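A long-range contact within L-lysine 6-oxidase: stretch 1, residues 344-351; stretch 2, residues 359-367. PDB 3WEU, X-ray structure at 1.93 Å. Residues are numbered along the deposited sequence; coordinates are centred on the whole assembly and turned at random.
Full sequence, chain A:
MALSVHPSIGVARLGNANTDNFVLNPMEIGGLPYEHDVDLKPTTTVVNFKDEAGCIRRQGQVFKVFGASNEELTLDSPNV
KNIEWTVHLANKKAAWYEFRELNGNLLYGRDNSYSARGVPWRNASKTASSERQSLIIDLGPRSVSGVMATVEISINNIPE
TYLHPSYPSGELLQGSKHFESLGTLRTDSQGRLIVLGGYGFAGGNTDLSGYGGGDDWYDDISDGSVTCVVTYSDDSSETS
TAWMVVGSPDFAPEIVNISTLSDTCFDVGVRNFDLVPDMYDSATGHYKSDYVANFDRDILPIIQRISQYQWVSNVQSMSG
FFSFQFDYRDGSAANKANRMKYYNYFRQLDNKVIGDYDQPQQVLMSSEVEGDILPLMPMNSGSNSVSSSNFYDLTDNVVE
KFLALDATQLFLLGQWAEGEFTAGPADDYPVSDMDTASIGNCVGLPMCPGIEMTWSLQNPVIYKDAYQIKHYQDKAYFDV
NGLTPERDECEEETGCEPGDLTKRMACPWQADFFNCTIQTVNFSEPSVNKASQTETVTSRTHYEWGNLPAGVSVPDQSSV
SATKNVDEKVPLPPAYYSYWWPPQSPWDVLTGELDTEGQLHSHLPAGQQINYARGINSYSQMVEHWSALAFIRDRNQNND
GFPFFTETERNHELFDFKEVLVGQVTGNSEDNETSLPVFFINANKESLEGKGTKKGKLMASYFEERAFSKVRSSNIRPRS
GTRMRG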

# COMPACT_ATOMS: atom_id res chain seq x y z
N ASN A 344 -2.63 -21.02 -45.81
CA ASN A 344 -3.99 -20.65 -45.40
C ASN A 344 -4.18 -20.76 -43.90
O ASN A 344 -5.18 -20.30 -43.38
N TYR A 345 -3.19 -21.34 -43.18
CA TYR A 345 -3.22 -21.29 -41.73
C TYR A 345 -2.64 -20.03 -41.13
O TYR A 345 -2.72 -19.84 -39.88
N PHE A 346 -2.05 -19.16 -41.97
CA PHE A 346 -1.57 -17.85 -41.50
C PHE A 346 -2.70 -16.86 -41.50
O PHE A 346 -3.52 -16.85 -42.41
N ARG A 347 -2.78 -16.07 -40.42
CA ARG A 347 -3.75 -14.97 -40.37
C ARG A 347 -3.42 -13.90 -41.39
O ARG A 347 -2.26 -13.42 -41.50
N GLN A 348 -4.45 -13.55 -42.17
CA GLN A 348 -4.37 -12.36 -43.00
C GLN A 348 -4.31 -11.16 -42.08
O GLN A 348 -4.69 -11.25 -40.88
N LEU A 349 -3.84 -10.02 -42.60
CA LEU A 349 -3.78 -8.78 -41.83
C LEU A 349 -5.11 -8.08 -41.70
O LEU A 349 -5.82 -8.03 -42.69
N ASP A 350 -5.40 -7.54 -40.53
CA ASP A 350 -6.57 -6.68 -40.39
C ASP A 350 -6.34 -5.40 -41.21
O ASP A 350 -5.22 -4.94 -41.38
N ASN A 351 -7.43 -4.80 -41.69
CA ASN A 351 -7.32 -3.44 -42.22
C ASN A 351 -7.03 -2.46 -41.04
O ASN A 351 -6.98 -2.81 -39.82
N GLN A 359 -12.55 -9.35 -38.06
CA GLN A 359 -11.42 -9.29 -38.95
C GLN A 359 -10.55 -10.47 -38.61
O GLN A 359 -10.69 -11.04 -37.53
N PRO A 360 -9.64 -10.81 -39.51
CA PRO A 360 -8.89 -12.05 -39.31
C PRO A 360 -8.02 -12.13 -38.02
O PRO A 360 -7.80 -13.26 -37.54
N GLN A 361 -7.50 -11.02 -37.52
CA GLN A 361 -6.64 -11.08 -36.31
C GLN A 361 -7.43 -11.23 -35.03
O GLN A 361 -6.83 -11.39 -33.98
N GLN A 362 -8.77 -11.25 -35.11
CA GLN A 362 -9.64 -11.59 -33.99
C GLN A 362 -10.03 -13.05 -33.98
O GLN A 362 -10.75 -13.47 -33.08
N VAL A 363 -9.58 -13.82 -34.98
CA VAL A 363 -9.84 -15.22 -35.08
C VAL A 363 -8.66 -16.02 -34.53
O VAL A 363 -7.53 -15.90 -34.98
N LEU A 364 -8.96 -16.87 -33.57
CA LEU A 364 -7.91 -17.69 -32.98
C LEU A 364 -7.64 -18.92 -33.82
O LEU A 364 -6.51 -19.14 -34.19
N MET A 365 -8.67 -19.73 -34.08
CA MET A 365 -8.51 -21.09 -34.64
C MET A 365 -8.92 -21.18 -36.12
O MET A 365 -9.76 -20.40 -36.58
N SER A 366 -8.45 -22.21 -36.78
CA SER A 366 -8.94 -22.55 -38.17
C SER A 366 -10.41 -22.91 -38.18
O SER A 366 -11.08 -22.61 -39.15
N SER A 367 -10.92 -23.52 -37.10
CA SER A 367 -12.28 -23.98 -36.99
C SER A 367 -12.57 -24.29 -35.56
O SER A 367 -11.67 -24.56 -34.79

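The two stretches bury 577 Å² between them, and seven hydrogen bonds cross between them, five of which pair a side chain of one stretch with a backbone group of the other. Asn344 makes no contact. Tyr345 (chi1 m) starts sideways, but its ring swings nearer, and its edge meets Ser366, with CE1 of Tyr345 3.7 Å from CB of Ser366. Phe346 is buried out of reach of the second stretch.

Arg347 points toward stretch 2. With chi1 m and both chi2 and chi3 t, its extended chain carries the guanidinium to the loop that follows the 3-10 segment 360-362. There NE of Arg347 donates to O of Val363 (2.8 Å, nearly linear) and NH2 of Arg347 to O of Leu364 (3.1 Å), so one side chain ties down two successive carbonyls that lie near the guanidinium plane. Its CD also packs 3.6 Å from O of Pro360.

Gln348 (m, m) leads its amide away; its CB rests 4.0 Å from CG of Pro360, while its carbonyl O, 3.4 Å from CB of Pro360, is left without a polar partner. Leu349 (m, p) points away overall; its CA lies 3.5 Å from OE1 of Gln361, and within the side chain CB comes nearest, 4.1 Å from that same OE1 of Gln361.

Asp350 (chi1 m) forms the polar centre. Its OD1 accepts from N of Gln361 (2.8 Å) and its OD2 from NE2 of Gln362 (2.9 Å), holding the carboxylate against the 3-10 segment. In return, the extended Gln361 side chain (m, t) brings OE1 to N of Asp350 at 2.9 Å, making the exchange reciprocal.

Asn351 (chi1 p) closes the contact with Gln359, whose side chain has chi1 m and chi2 between wells at -146°. N of Asn351 donates to OE1 of Gln359 (2.8 Å), whereas NE2 of Gln359 makes a weak, bent bond to OD1 of Asn351 (2.7 Å).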

# COMPACT_ATOMS: atom_id res chain seq x y z
CB ASN A 344 -5.02 -21.45 -46.14
CG ASN A 344 -5.23 -20.96 -47.56
OD1 ASN A 344 -5.17 -19.76 -47.82
ND2 ASN A 344 -5.72 -21.85 -48.40
CB TYR A 345 -2.49 -22.51 -41.18
CG TYR A 345 -3.29 -23.82 -41.16
CD1 TYR A 345 -4.63 -23.87 -40.68
CD2 TYR A 345 -2.71 -25.01 -41.58
CE1 TYR A 345 -5.32 -25.11 -40.61
CE2 TYR A 345 -3.41 -26.23 -41.52
CZ TYR A 345 -4.67 -26.27 -41.00
OH TYR A 345 -5.31 -27.41 -40.91
CB PHE A 346 -0.37 -17.37 -42.31
CG PHE A 346 0.90 -18.11 -41.94
CD1 PHE A 346 1.08 -19.45 -42.24
CD2 PHE A 346 1.89 -17.44 -41.29
CE1 PHE A 346 2.22 -20.13 -41.85
CE2 PHE A 346 3.05 -18.07 -40.87
CZ PHE A 346 3.22 -19.42 -41.14
CB ARG A 347 -3.87 -14.34 -38.99
CG ARG A 347 -4.22 -15.31 -37.86
CD ARG A 347 -4.61 -14.54 -36.58
NE ARG A 347 -4.82 -15.57 -35.58
CZ ARG A 347 -3.84 -16.23 -34.93
NH1 ARG A 347 -2.58 -15.92 -35.05
NH2 ARG A 347 -4.14 -17.19 -34.11
CB GLN A 348 -5.59 -12.34 -43.93
CG GLN A 348 -5.59 -13.49 -44.94
CD GLN A 348 -4.55 -13.31 -46.05
OE1 GLN A 348 -4.41 -12.24 -46.60
NE2 GLN A 348 -3.74 -14.31 -46.28
CB LEU A 349 -2.77 -7.76 -42.38
CG LEU A 349 -1.30 -8.07 -42.07
CD1 LEU A 349 -0.85 -9.31 -42.84
CD2 LEU A 349 -0.41 -6.88 -42.44
CB ASP A 350 -6.78 -6.23 -38.94
CG ASP A 350 -7.39 -7.30 -38.08
OD1 ASP A 350 -7.55 -8.42 -38.58
OD2 ASP A 350 -7.66 -7.03 -36.87
CB ASN A 351 -8.62 -3.09 -42.95
CG ASN A 351 -9.79 -2.96 -42.01
OD1 ASN A 351 -9.60 -2.63 -40.83
ND2 ASN A 351 -11.00 -3.23 -42.50
CB GLN A 359 -10.68 -7.96 -38.76
CG GLN A 359 -11.46 -6.74 -39.38
CD GLN A 359 -10.50 -5.72 -39.90
OE1 GLN A 359 -9.84 -5.92 -40.93
NE2 GLN A 359 -10.32 -4.67 -39.14
CB PRO A 360 -7.98 -12.14 -40.56
CG PRO A 360 -8.51 -11.09 -41.52
CD PRO A 360 -9.36 -10.15 -40.79
CB GLN A 361 -5.67 -9.91 -36.29
CG GLN A 361 -4.67 -10.04 -37.45
CD GLN A 361 -3.62 -8.97 -37.47
OE1 GLN A 361 -3.60 -8.08 -38.36
NE2 GLN A 361 -2.70 -9.10 -36.56
CB GLN A 362 -10.87 -10.64 -33.92
CG GLN A 362 -10.57 -9.32 -33.27
CD GLN A 362 -9.44 -8.56 -33.98
OE1 GLN A 362 -8.29 -8.55 -33.56
NE2 GLN A 362 -9.78 -7.93 -35.08
CB VAL A 363 -10.09 -15.63 -36.54
CG1 VAL A 363 -10.51 -17.07 -36.64
CG2 VAL A 363 -11.23 -14.78 -37.15
CB LEU A 364 -8.35 -18.16 -31.61
CG LEU A 364 -7.46 -19.21 -30.96
CD1 LEU A 364 -6.13 -18.57 -30.69
CD2 LEU A 364 -8.08 -19.76 -29.67
CB MET A 365 -9.38 -22.13 -33.91
CG MET A 365 -9.15 -22.30 -32.45
SD MET A 365 -7.46 -22.87 -32.17
CE MET A 365 -7.61 -23.38 -30.47
CB SER A 366 -8.13 -23.77 -38.66
OG SER A 366 -8.17 -24.78 -37.66
CB SER A 367 -12.43 -25.28 -37.73
OG SER A 367 -13.70 -25.78 -37.70